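Long-range contacts in cell Inhibiting Factor (CifBp) (Burkholderia pseudomallei, PDB 3GQM), which deamidates a glutamine side chain of host NEDD8 to glutamate, shutting down cullin-RING ubiquitin ligases and thereby inhibiting the host cell cycle: residues Ile74-Val78 against Asp95-Leu99; Leu99-Val103 against Val190-Asp194; Ser144-Val150 against Leu162-Ala167; Gln225-Ala230 against Val242-Leu247. All coordinates share one frame; numbering follows the deposited sequence.

Contact 1. Residues Ile74-Val78 against Asp95-Leu99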
loop_
_atom_site.group_PDB
_atom_site.type_symbol
_atom_site.label_atom_id
_atom_site.label_comp_id
_atom_site.label_asym_id
_atom_site.label_seq_id
_atom_site.Cartn_x
_atom_site.Cartn_y
_atom_site.Cartn_z
ATOM N N ILE A 74 -4.061 18.929 14.236
ATOM C CA ILE A 74 -5.465 18.869 13.901
ATOM C C ILE A 74 -6.281 19.885 14.739
ATOM O O ILE A 74 -7.130 20.594 14.182
ATOM C CB ILE A 74 -6.050 17.440 14.048
ATOM C CG1 ILE A 74 -5.271 16.437 13.168
ATOM C CG2 ILE A 74 -7.551 17.450 13.758
ATOM C CD1 ILE A 74 -5.522 14.952 13.536
ATOM N N GLU A 75 -6.023 19.962 16.061
ATOM C CA GLU A 75 -6.741 20.951 16.897
ATOM C C GLU A 75 -6.531 22.360 16.309
ATOM O O GLU A 75 -7.470 23.104 16.079
ATOM C CB GLU A 75 -6.276 20.923 18.366
ATOM C CG GLU A 75 -6.682 19.673 19.139
ATOM C CD GLU A 75 -5.996 19.555 20.508
ATOM O OE1 GLU A 75 -5.625 20.613 21.103
ATOM O OE2 GLU A 75 -5.842 18.393 20.989
ATOM N N LYS A 76 -5.279 22.695 16.057
ATOM C CA LYS A 76 -4.955 23.991 15.487
ATOM C C LYS A 76 -5.738 24.259 14.203
ATOM O O LYS A 76 -6.421 25.298 14.060
ATOM C CB LYS A 76 -3.457 24.081 15.249
ATOM C CG LYS A 76 -3.065 25.442 14.743
ATOM C CD LYS A 76 -1.631 25.492 14.260
ATOM C CE LYS A 76 -1.461 26.718 13.295
ATOM N NZ LYS A 76 -1.868 26.389 11.846
ATOM N N SER A 77 -5.682 23.311 13.273
ATOM C CA SER A 77 -6.408 23.448 12.006
ATOM C C SER A 77 -7.920 23.675 12.239
ATOM O O SER A 77 -8.580 24.479 11.546
ATOM C CB SER A 77 -6.152 22.206 11.110
ATOM O OG SER A 77 -7.180 22.061 10.136
ATOM N N VAL A 78 -8.491 22.954 13.197
ATOM C CA VAL A 78 -9.926 23.050 13.424
ATOM C C VAL A 78 -10.247 24.472 13.957
ATOM O O VAL A 78 -11.242 25.089 13.561
ATOM C CB VAL A 78 -10.413 21.936 14.399
ATOM C CG1 VAL A 78 -11.691 22.354 15.116
ATOM C CG2 VAL A 78 -10.622 20.624 13.666
ATOM N N ASP A 95 -15.131 14.555 10.545
ATOM C CA ASP A 95 -14.504 14.819 11.819
ATOM C C ASP A 95 -13.031 14.536 11.679
ATOM O O ASP A 95 -12.623 13.381 11.605
ATOM C CB ASP A 95 -15.070 13.948 12.935
ATOM C CG ASP A 95 -14.547 14.361 14.303
ATOM O OD1 ASP A 95 -13.308 14.532 14.478
ATOM O OD2 ASP A 95 -15.386 14.530 15.207
ATOM N N PRO A 96 -12.216 15.591 11.702
ATOM C CA PRO A 96 -10.789 15.489 11.552
ATOM C C PRO A 96 -10.128 14.735 12.718
ATOM O O PRO A 96 -8.978 14.375 12.583
ATOM C CB PRO A 96 -10.340 16.971 11.535
ATOM C CG PRO A 96 -11.312 17.629 12.338
ATOM C CD PRO A 96 -12.616 16.965 12.066
ATOM N N PHE A 97 -10.824 14.486 13.833
ATOM C CA PHE A 97 -10.199 13.649 14.883
ATOM C C PHE A 97 -10.438 12.158 14.747
ATOM O O PHE A 97 -9.867 11.374 15.497
ATOM C CB PHE A 97 -10.554 14.110 16.306
ATOM C CG PHE A 97 -10.072 15.499 16.618
ATOM C CD1 PHE A 97 -8.749 15.731 16.966
ATOM C CD2 PHE A 97 -10.950 16.575 16.540
ATOM C CE1 PHE A 97 -8.293 17.020 17.238
ATOM C CE2 PHE A 97 -10.507 17.860 16.816
ATOM C CZ PHE A 97 -9.164 18.079 17.168
ATOM N N ALA A 98 -11.264 11.768 13.796
ATOM C CA ALA A 98 -11.636 10.360 13.654
ATOM C C ALA A 98 -10.458 9.544 13.162
ATOM O O ALA A 98 -9.524 10.059 12.572
ATOM C CB ALA A 98 -12.835 10.188 12.723
ATOM N N LEU A 99 -10.480 8.260 13.442
ATOM C CA LEU A 99 -9.369 7.437 13.021
ATOM C C LEU A 99 -9.622 7.103 11.570
ATOM O O LEU A 99 -10.763 7.074 11.106
ATOM C CB LEU A 99 -9.226 6.194 13.888
ATOM C CG LEU A 99 -8.931 6.419 15.382
ATOM C CD1 LEU A 99 -8.168 5.215 15.871
ATOM C CD2 LEU A 99 -8.122 7.690 15.588
#

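Contact 2. Residues Leu99-Val103 against Val190-Asp194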
loop_
_atom_site.group_PDB
_atom_site.type_symbol
_atom_site.label_atom_id
_atom_site.label_comp_id
_atom_site.label_asym_id
_atom_site.label_seq_id
_atom_site.Cartn_x
_atom_site.Cartn_y
_atom_site.Cartn_z
ATOM N N LEU A 99 -10.480 8.260 13.442
ATOM C CA LEU A 99 -9.369 7.437 13.021
ATOM C C LEU A 99 -9.622 7.103 11.570
ATOM O O LEU A 99 -10.763 7.074 11.106
ATOM C CB LEU A 99 -9.226 6.194 13.888
ATOM C CG LEU A 99 -8.931 6.419 15.382
ATOM C CD1 LEU A 99 -8.168 5.215 15.871
ATOM C CD2 LEU A 99 -8.122 7.690 15.588
ATOM N N MET A 100 -8.558 6.910 10.826
ATOM C CA MET A 100 -8.785 6.744 9.424
ATOM C C MET A 100 -8.474 5.345 8.912
ATOM O O MET A 100 -7.675 4.640 9.497
ATOM C CB MET A 100 -8.067 7.828 8.653
ATOM C CG MET A 100 -6.576 7.788 8.690
ATOM S SD MET A 100 -6.033 9.252 7.769
ATOM C CE MET A 100 -7.132 9.217 6.327
ATOM N N THR A 101 -9.178 4.942 7.859
ATOM C CA THR A 101 -8.715 3.847 7.025
ATOM C C THR A 101 -8.308 4.493 5.685
ATOM O O THR A 101 -9.068 5.218 5.083
ATOM C CB THR A 101 -9.734 2.663 6.951
ATOM O OG1 THR A 101 -9.057 1.454 6.558
ATOM C CG2 THR A 101 -10.928 2.988 6.068
ATOM N N PRO A 102 -7.065 4.279 5.270
ATOM C CA PRO A 102 -6.418 5.083 4.232
ATOM C C PRO A 102 -6.819 4.712 2.777
ATOM O O PRO A 102 -6.992 3.535 2.482
ATOM C CB PRO A 102 -4.935 4.735 4.456
ATOM C CG PRO A 102 -4.991 3.333 4.923
ATOM C CD PRO A 102 -6.121 3.331 5.888
ATOM N N VAL A 103 -6.948 5.724 1.905
ATOM C CA VAL A 103 -7.000 5.551 0.431
ATOM C C VAL A 103 -5.688 4.939 -0.076
ATOM O O VAL A 103 -4.700 4.855 0.671
ATOM C CB VAL A 103 -7.258 6.928 -0.296
ATOM C CG1 VAL A 103 -8.359 7.648 0.399
ATOM C CG2 VAL A 103 -5.986 7.819 -0.304
ATOM N N VAL A 190 -11.756 -1.818 -0.922
ATOM C CA VAL A 190 -11.218 -2.737 0.110
ATOM C C VAL A 190 -10.346 -1.977 1.113
ATOM O O VAL A 190 -9.540 -1.158 0.722
ATOM C CB VAL A 190 -10.506 -3.956 -0.515
ATOM C CG1 VAL A 190 -9.206 -3.547 -1.287
ATOM C CG2 VAL A 190 -10.246 -5.078 0.553
ATOM N N ARG A 191 -10.594 -2.192 2.397
ATOM C CA ARG A 191 -9.831 -1.576 3.475
ATOM C C ARG A 191 -8.493 -2.330 3.535
ATOM O O ARG A 191 -8.477 -3.528 3.301
ATOM C CB ARG A 191 -10.578 -1.781 4.814
ATOM C CG ARG A 191 -11.802 -0.861 4.976
ATOM C CD ARG A 191 -12.732 -1.374 6.077
ATOM N NE ARG A 191 -12.143 -1.238 7.400
ATOM C CZ ARG A 191 -11.950 -2.231 8.271
ATOM N NH1 ARG A 191 -12.285 -3.487 7.974
ATOM N NH2 ARG A 191 -11.406 -1.960 9.452
ATOM N N VAL A 192 -7.402 -1.655 3.879
ATOM C CA VAL A 192 -6.106 -2.369 4.044
ATOM C C VAL A 192 -6.223 -3.509 5.104
ATOM O O VAL A 192 -5.746 -4.629 4.886
ATOM C CB VAL A 192 -4.917 -1.393 4.331
ATOM C CG1 VAL A 192 -5.031 -0.719 5.758
ATOM C CG2 VAL A 192 -3.586 -2.085 4.142
ATOM N N GLU A 193 -6.961 -3.251 6.194
ATOM C CA GLU A 193 -7.095 -4.275 7.260
ATOM C C GLU A 193 -7.721 -5.559 6.738
ATOM O O GLU A 193 -7.259 -6.627 7.091
ATOM C CB GLU A 193 -7.911 -3.767 8.452
ATOM C CG GLU A 193 -7.293 -2.508 9.098
ATOM C CD GLU A 193 -7.916 -1.211 8.611
ATOM O OE1 GLU A 193 -8.276 -1.077 7.418
ATOM O OE2 GLU A 193 -8.026 -0.298 9.458
ATOM N N ASP A 194 -8.788 -5.440 5.934
ATOM C CA ASP A 194 -9.485 -6.592 5.382
ATOM C C ASP A 194 -8.588 -7.264 4.370
ATOM O O ASP A 194 -8.457 -8.488 4.362
ATOM C CB ASP A 194 -10.841 -6.174 4.752
ATOM C CG ASP A 194 -11.858 -5.723 5.808
ATOM O OD1 ASP A 194 -11.826 -6.275 6.935
ATOM O OD2 ASP A 194 -12.667 -4.811 5.567
HETATM O O HOH W 1 -7.820 1.111 4.038
#

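Contact 3. Residues Ser144-Val150 against Leu162-Ala167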
loop_
_atom_site.group_PDB
_atom_site.type_symbol
_atom_site.label_atom_id
_atom_site.label_comp_id
_atom_site.label_asym_id
_atom_site.label_seq_id
_atom_site.Cartn_x
_atom_site.Cartn_y
_atom_site.Cartn_z
ATOM N N SER A 144 18.709 -12.130 -5.376
ATOM C CA SER A 144 18.014 -13.302 -4.821
ATOM C C SER A 144 18.030 -13.358 -3.295
ATOM O O SER A 144 17.132 -13.926 -2.687
ATOM C CB SER A 144 18.653 -14.598 -5.338
ATOM O OG SER A 144 18.409 -14.769 -6.717
ATOM N N HIS A 145 19.029 -12.750 -2.672
ATOM C CA HIS A 145 19.097 -12.829 -1.236
ATOM C C HIS A 145 18.571 -11.610 -0.523
ATOM O O HIS A 145 18.594 -11.568 0.700
ATOM C CB HIS A 145 20.521 -13.180 -0.808
ATOM C CG HIS A 145 20.958 -14.508 -1.338
ATOM N ND1 HIS A 145 20.565 -15.698 -0.763
ATOM C CD2 HIS A 145 21.684 -14.839 -2.434
ATOM C CE1 HIS A 145 21.053 -16.707 -1.463
ATOM N NE2 HIS A 145 21.743 -16.215 -2.477
ATOM N N LYS A 146 18.083 -10.630 -1.267
ATOM C CA LYS A 146 17.523 -9.443 -0.657
ATOM C C LYS A 146 15.976 -9.436 -0.708
ATOM O O LYS A 146 15.355 -9.994 -1.648
ATOM C CB LYS A 146 18.041 -8.193 -1.363
ATOM C CG LYS A 146 19.485 -7.713 -1.023
ATOM C CD LYS A 146 19.655 -6.256 -1.436
ATOM C CE LYS A 146 21.113 -5.815 -1.556
ATOM N NZ LYS A 146 21.969 -6.215 -0.372
ATOM N N ASN A 147 15.362 -8.798 0.291
ATOM C CA ASN A 147 13.930 -8.444 0.241
ATOM C C ASN A 147 13.755 -7.144 -0.539
ATOM O O ASN A 147 14.547 -6.211 -0.386
ATOM C CB ASN A 147 13.360 -8.253 1.648
ATOM C CG ASN A 147 13.857 -9.302 2.621
ATOM O OD1 ASN A 147 13.542 -10.472 2.482
ATOM N ND2 ASN A 147 14.653 -8.887 3.600
ATOM N N TYR A 148 12.703 -7.069 -1.348
ATOM C CA TYR A 148 12.353 -5.834 -2.018
ATOM C C TYR A 148 10.888 -5.662 -1.872
ATOM O O TYR A 148 10.144 -6.651 -1.777
ATOM C CB TYR A 148 12.649 -5.892 -3.538
ATOM C CG TYR A 148 14.095 -6.009 -3.841
ATOM C CD1 TYR A 148 14.883 -4.865 -4.054
ATOM C CD2 TYR A 148 14.692 -7.273 -3.924
ATOM C CE1 TYR A 148 16.245 -4.987 -4.328
ATOM C CE2 TYR A 148 16.021 -7.408 -4.219
ATOM C CZ TYR A 148 16.797 -6.280 -4.409
ATOM O OH TYR A 148 18.124 -6.484 -4.692
ATOM N N VAL A 149 10.484 -4.401 -1.856
ATOM C CA VAL A 149 9.084 -4.023 -2.021
ATOM C C VAL A 149 8.994 -3.083 -3.233
ATOM O O VAL A 149 9.886 -2.264 -3.426
ATOM C CB VAL A 149 8.495 -3.406 -0.754
ATOM C CG1 VAL A 149 9.297 -2.151 -0.290
ATOM C CG2 VAL A 149 7.018 -3.060 -0.979
ATOM N N VAL A 150 7.962 -3.264 -4.063
ATOM C CA VAL A 150 7.777 -2.491 -5.285
ATOM C C VAL A 150 6.530 -1.686 -5.106
ATOM O O VAL A 150 5.491 -2.220 -4.718
ATOM C CB VAL A 150 7.562 -3.389 -6.510
ATOM C CG1 VAL A 150 7.231 -2.567 -7.735
ATOM C CG2 VAL A 150 8.813 -4.260 -6.765
ATOM N N LEU A 162 1.284 -1.998 -3.356
ATOM C CA LEU A 162 2.622 -2.536 -3.167
ATOM C C LEU A 162 2.664 -4.025 -3.542
ATOM O O LEU A 162 1.704 -4.742 -3.332
ATOM C CB LEU A 162 3.008 -2.389 -1.699
ATOM C CG LEU A 162 2.989 -1.004 -1.038
ATOM C CD1 LEU A 162 3.479 -1.115 0.450
ATOM C CD2 LEU A 162 3.941 -0.085 -1.775
ATOM N N ILE A 163 3.799 -4.435 -4.093
ATOM C CA ILE A 163 4.160 -5.825 -4.243
ATOM C C ILE A 163 5.331 -6.107 -3.305
ATOM O O ILE A 163 6.381 -5.503 -3.459
ATOM C CB ILE A 163 4.608 -6.129 -5.688
ATOM C CG1 ILE A 163 3.445 -5.826 -6.648
ATOM C CG2 ILE A 163 4.975 -7.598 -5.775
ATOM C CD1 ILE A 163 3.841 -5.535 -8.091
ATOM N N ASP A 164 5.135 -7.005 -2.339
ATOM C CA ASP A 164 6.183 -7.400 -1.419
ATOM C C ASP A 164 6.923 -8.651 -1.974
ATOM O O ASP A 164 6.286 -9.655 -2.312
ATOM C CB ASP A 164 5.530 -7.715 -0.089
ATOM C CG ASP A 164 6.541 -7.889 1.047
ATOM O OD1 ASP A 164 7.753 -7.814 0.828
ATOM O OD2 ASP A 164 6.105 -8.139 2.172
ATOM N N LEU A 165 8.226 -8.561 -2.097
ATOM C CA LEU A 165 9.074 -9.660 -2.615
ATOM C C LEU A 165 10.101 -10.087 -1.556
ATOM O O LEU A 165 11.292 -9.787 -1.676
ATOM C CB LEU A 165 9.813 -9.203 -3.895
ATOM C CG LEU A 165 8.906 -8.691 -5.021
ATOM C CD1 LEU A 165 9.687 -7.910 -6.069
ATOM C CD2 LEU A 165 8.189 -9.851 -5.715
ATOM N N PRO A 166 9.651 -10.773 -0.507
ATOM C CA PRO A 166 10.651 -11.138 0.495
ATOM C C PRO A 166 11.553 -12.224 -0.041
ATOM O O PRO A 166 11.110 -13.017 -0.867
ATOM C CB PRO A 166 9.824 -11.698 1.663
ATOM C CG PRO A 166 8.467 -12.049 1.096
ATOM C CD PRO A 166 8.303 -11.308 -0.222
ATOM N N ALA A 167 12.799 -12.278 0.414
ATOM C CA ALA A 167 13.624 -13.454 0.054
ATOM C C ALA A 167 13.231 -14.657 0.931
ATOM O O ALA A 167 13.112 -14.553 2.159
ATOM C CB ALA A 167 15.107 -13.148 0.139
#

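Contact 4. Residues Gln225-Ala230 against Val242-Leu247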
loop_
_atom_site.group_PDB
_atom_site.type_symbol
_atom_site.label_atom_id
_atom_site.label_comp_id
_atom_site.label_asym_id
_atom_site.label_seq_id
_atom_site.Cartn_x
_atom_site.Cartn_y
_atom_site.Cartn_z
ATOM N N GLN A 225 -8.555 -9.496 -18.835
ATOM C CA GLN A 225 -8.413 -8.330 -17.923
ATOM C C GLN A 225 -9.166 -8.521 -16.624
ATOM O O GLN A 225 -8.594 -8.393 -15.539
ATOM C CB GLN A 225 -8.884 -7.044 -18.595
ATOM C CG GLN A 225 -8.004 -6.551 -19.758
ATOM C CD GLN A 225 -8.652 -5.355 -20.492
ATOM O OE1 GLN A 225 -9.884 -5.262 -20.575
ATOM N NE2 GLN A 225 -7.836 -4.451 -21.001
ATOM N N THR A 226 -10.446 -8.845 -16.729
ATOM C CA THR A 226 -11.275 -9.157 -15.580
ATOM C C THR A 226 -10.661 -10.255 -14.683
ATOM O O THR A 226 -10.641 -10.118 -13.460
ATOM C CB THR A 226 -12.708 -9.547 -16.033
ATOM O OG1 THR A 226 -13.233 -8.497 -16.869
ATOM C CG2 THR A 226 -13.602 -9.675 -14.852
ATOM N N ARG A 227 -10.148 -11.332 -15.270
ATOM C CA ARG A 227 -9.597 -12.402 -14.435
ATOM C C ARG A 227 -8.235 -12.066 -13.823
ATOM O O ARG A 227 -7.959 -12.452 -12.701
ATOM C CB ARG A 227 -9.573 -13.755 -15.170
ATOM C CG ARG A 227 -10.985 -14.340 -15.291
ATOM C CD ARG A 227 -11.060 -15.786 -14.798
ATOM N NE ARG A 227 -12.307 -16.474 -15.175
ATOM C CZ ARG A 227 -12.697 -16.691 -16.433
ATOM N NH1 ARG A 227 -11.973 -16.244 -17.457
ATOM N NH2 ARG A 227 -13.840 -17.333 -16.675
ATOM N N LEU A 228 -7.385 -11.362 -14.555
ATOM C CA LEU A 228 -6.111 -10.952 -13.995
ATOM C C LEU A 228 -6.350 -10.036 -12.788
ATOM O O LEU A 228 -5.767 -10.239 -11.712
ATOM C CB LEU A 228 -5.245 -10.217 -15.011
ATOM C CG LEU A 228 -4.470 -11.047 -16.019
ATOM C CD1 LEU A 228 -3.693 -10.078 -16.927
ATOM C CD2 LEU A 228 -3.515 -12.015 -15.309
ATOM N N LEU A 229 -7.242 -9.067 -12.968
ATOM C CA LEU A 229 -7.566 -8.108 -11.928
ATOM C C LEU A 229 -8.159 -8.756 -10.683
ATOM O O LEU A 229 -7.709 -8.461 -9.537
ATOM C CB LEU A 229 -8.486 -6.999 -12.453
ATOM C CG LEU A 229 -7.826 -6.029 -13.453
ATOM C CD1 LEU A 229 -8.889 -5.255 -14.184
ATOM C CD2 LEU A 229 -6.792 -5.053 -12.794
ATOM N N ALA A 230 -9.166 -9.612 -10.898
ATOM C CA ALA A 230 -9.819 -10.299 -9.791
ATOM C C ALA A 230 -8.827 -11.194 -9.077
ATOM O O ALA A 230 -8.894 -11.343 -7.873
ATOM C CB ALA A 230 -10.969 -11.153 -10.280
ATOM N N VAL A 242 -15.380 -7.123 -10.776
ATOM C CA VAL A 242 -14.479 -6.250 -11.502
ATOM C C VAL A 242 -15.208 -5.514 -12.661
ATOM O O VAL A 242 -15.964 -6.138 -13.402
ATOM C CB VAL A 242 -13.270 -7.043 -12.007
ATOM C CG1 VAL A 242 -12.351 -6.171 -12.799
ATOM C CG2 VAL A 242 -12.493 -7.645 -10.812
ATOM N N ASP A 243 -14.992 -4.199 -12.808
ATOM C CA ASP A 243 -15.614 -3.456 -13.912
ATOM C C ASP A 243 -14.563 -2.926 -14.879
ATOM O O ASP A 243 -14.020 -1.834 -14.683
ATOM C CB ASP A 243 -16.502 -2.317 -13.357
ATOM C CG ASP A 243 -17.335 -1.604 -14.456
ATOM O OD1 ASP A 243 -17.287 -1.985 -15.671
ATOM O OD2 ASP A 243 -18.066 -0.665 -14.076
ATOM N N ILE A 244 -14.236 -3.689 -15.919
ATOM C CA ILE A 244 -13.179 -3.217 -16.828
ATOM C C ILE A 244 -13.527 -1.943 -17.636
ATOM O O ILE A 244 -12.631 -1.297 -18.156
ATOM C CB ILE A 244 -12.579 -4.329 -17.744
ATOM C CG1 ILE A 244 -13.590 -4.798 -18.806
ATOM C CG2 ILE A 244 -11.992 -5.452 -16.918
ATOM C CD1 ILE A 244 -13.294 -4.196 -20.124
ATOM N N LYS A 245 -14.810 -1.569 -17.701
ATOM C CA LYS A 245 -15.211 -0.314 -18.325
ATOM C C LYS A 245 -14.662 0.908 -17.595
ATOM O O LYS A 245 -14.759 2.001 -18.131
ATOM C CB LYS A 245 -16.747 -0.150 -18.375
ATOM C CG LYS A 245 -17.531 -1.128 -19.226
ATOM C CD LYS A 245 -18.935 -1.315 -18.592
ATOM C CE LYS A 245 -20.046 -0.334 -19.097
ATOM N NZ LYS A 245 -19.770 1.168 -19.076
ATOM N N LYS A 246 -14.136 0.749 -16.375
ATOM C CA LYS A 246 -13.541 1.876 -15.656
ATOM C C LYS A 246 -12.047 2.029 -15.907
ATOM O O LYS A 246 -11.422 2.982 -15.448
ATOM C CB LYS A 246 -13.848 1.782 -14.157
ATOM C CG LYS A 246 -15.340 1.648 -13.834
ATOM C CD LYS A 246 -16.037 2.983 -13.880
ATOM N N LEU A 247 -11.466 1.107 -16.661
ATOM C CA LEU A 247 -10.057 1.199 -16.984
ATOM C C LEU A 247 -9.742 2.411 -17.846
ATOM O O LEU A 247 -10.519 2.772 -18.739
ATOM C CB LEU A 247 -9.605 -0.053 -17.726
ATOM C CG LEU A 247 -9.522 -1.349 -16.930
ATOM C CD1 LEU A 247 -9.129 -2.438 -17.933
ATOM C CD2 LEU A 247 -8.483 -1.155 -15.823
HETATM O O HOH W 2 -15.569 -6.125 -16.305
#

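Contact 1. Residues Ile74-Val78 against Asp95-Leu99
Ile-74 lays its CG2 methyl over one face of the Phe-97 ring, a CH-pi contact 3.8 Å from the ring centroid and 20° off the normal, displaced toward the rim. The same methyl reaches Pro-96 CB at 3.6 Å, so one branch serves both turn residues. Glu-75 meets the ring differently: its CG comes at the edge, near the ring plane, 3.5 Å from Phe-97 CZ. Its aliphatic part does the touching, which suits a surface glutamate. Val-78, one helical turn on from Ile-74, sets CG2 against Pro-96 CG; at 3.3 Å this pair is tight. Its chi1 of 155° puts CG1 roughly anti to the backbone N and leaves CG2 beside it, facing the proline. The partner is a type I beta turn from Asp-95 to Ala-98 with an Asx turn built into it, proline filling the second position, which its fixed phi fits. Asp-95 OD1 accepts from Phe-97 N at an unusually short 2.6 Å, and Ala-98 N bonds to Asp-95 O at 3.0 Å; both help to set the turn that projects the phenyl ring. Further out, Tyr-87 of helix 84-91 touches both Val-78 and Pro-96, while Arg-51 packs on Ile-74 and donates to Phe-97 O.

Contact 2. Residues Leu99-Val103 against Val190-Asp194
An irregular run, Leu-99 to Val-103, passes the start of helix 192-199, and the backbones come nearest at Thr-101 and Arg-191, whose CA atoms are 6.6 Å apart. Thr-101 carries the polar half: its OG1 donates at 2.8 Å to Glu-193 OE1, which receives it through its syn lone pair. The bend at chi2 of Glu-193 (97°) folds the carboxylate back toward the threonine. Arg-191, at the N-cap position, brings its CG to 3.9 Å from Thr-101 OG1, while its guanidinium turns to its own segment in a salt bridge, NH1 donating to Asp-194 OD2 at 2.8 Å from above the carboxylate plane. The ion pair with Glu-193 OE2 is long, with no N-H aimed at it. The apolar half is modest, Pro-102 CG resting on Val-192 CG1 at 4.1 Å, with Trp-54 touching both. A water also links the segments: it donates to Thr-101 OG1 and Pro-102 O and accepts from Val-192 N at 2.8 Å, serving a first-turn N-H that has no helical acceptor. Pro-102 O also accepts a hydrogen bond from Ser-180 OG. Threonine fits because its hydroxyl donates to the acid and accepts from the water at once. The arginine would probably favour ionised forms of both acids, Asp-194 more directly. The hydroxyl and water bonds join the helix start to the stretch leading to Cys-104, an inferred active-site residue.

Contact 3. Residues Ser144-Val150 against Leu162-Ala167
With chi1 at -42°, Asn-147 turns its amide across to the partner chain, where OD1 accepts from Ala-167 N at 2.8 Å with an N-H...O angle of 161°, while ND2 bonds to Tyr-260 O of strand 253-260, so the amide bridges both neighbours. The OD1 bond extends the pairing past the regular ladder, beyond Pro-166, which has no N-H to offer. Leu-165 sends CD1 diagonally to Val-150 CG2, 3.8 Å away. Strands 147-154 and 159-165 form an antiparallel beta hairpin, with local axes 169° apart. Tyr-148 with Leu-165 and Val-150 with Ile-163 are hydrogen-bonded pairs; Val-149 with Asp-164 is non-hydrogen-bonded. Val-150 N to Ile-163 O, at 2.8 Å, and its return bond both lie in the carbonyl plane, whereas Tyr-148 N meets Leu-165 O from well above it. Val-149 CG2 reaches Leu-162 CB at 4.1 Å. The beta-branched Val-149, Val-150 and Ile-163 suit an extended backbone. The single methyl of Ala-167 fits between the carbonyls of Ser-144 and Lys-146, 3.6 Å from Lys-146 O. Buried Asp-164 has a salt bridge from Arg-33 and a hydrogen bond with Tyr-260 OH, and the arginine would probably keep it ionised despite apolar neighbours.

Contact 4. Residues Gln225-Ala230 against Val242-Leu247
Val-242 spreads its two methyls over the flank of helix 222-233: CG1 lies against Leu-229 CD1 at 3.8 Å, CG2 against Ala-230 CB at 3.9 Å. Both branches are used, since chi1 178° sends CG1 anti to the backbone N and leaves CG2 beside it. Ala-230 suits the spot by being short enough to let the valine come close. Ile-244 crosses Thr-226 at about a right angle, its CG2 methyl 3.3 Å from Thr-226 OG1, and its CD1 meets Gln-225 OE1 at 3.6 Å. Leu-247 CD1 stands 3.9 Å from Gln-225 NE2. Here a helix packs on an irregular chain with a single 3-10 turn, 244-246, started by an Asx turn in which Asp-243 OD1 accepts from Lys-245 N. Leu-157 reaches Leu-229 and Leu-247 as well, linking the contact to the loop between strands 147-154 and 159-165. A water donates to Val-242 O at 2.9 Å, accepts from Ile-244 N and gives a weak bond to Thr-226 OG1. No direct hydrogen bond crosses the contact: it rests on van der Waals fit, much of it methyl against methyl, with the water as the only polar link described, while Gln-225 NE2 and Thr-226 OG1 are paired with the backbone carbonyls of Phe-217 and Asp-222.

In the fold
Contacts 1 and 2 share Leu-99, and their segments 95-99 and 99-103 form one continuous loop, the contact centres being about 18 Å apart: the first part of the loop meets helix 67-80, and the second runs on to the helix that begins with Cys-104. Contact 3, the hairpin of the four-stranded antiparallel sheet, falls in sequence between the two segments of contact 2 and has its centre about 23 Å from it. Contacts 2, 3 and 4 each bring a side chain to within 6 to 9 Å of one or more inferred active-site residues. Measured between side chains, Val-192 is about 6 Å from Gln-179, Leu-162 about 7 Å from it, and Leu-229 about 8 Å from His-159. Contact 1 lies apart, at the surface, about 37 Å from contact 4 between centres.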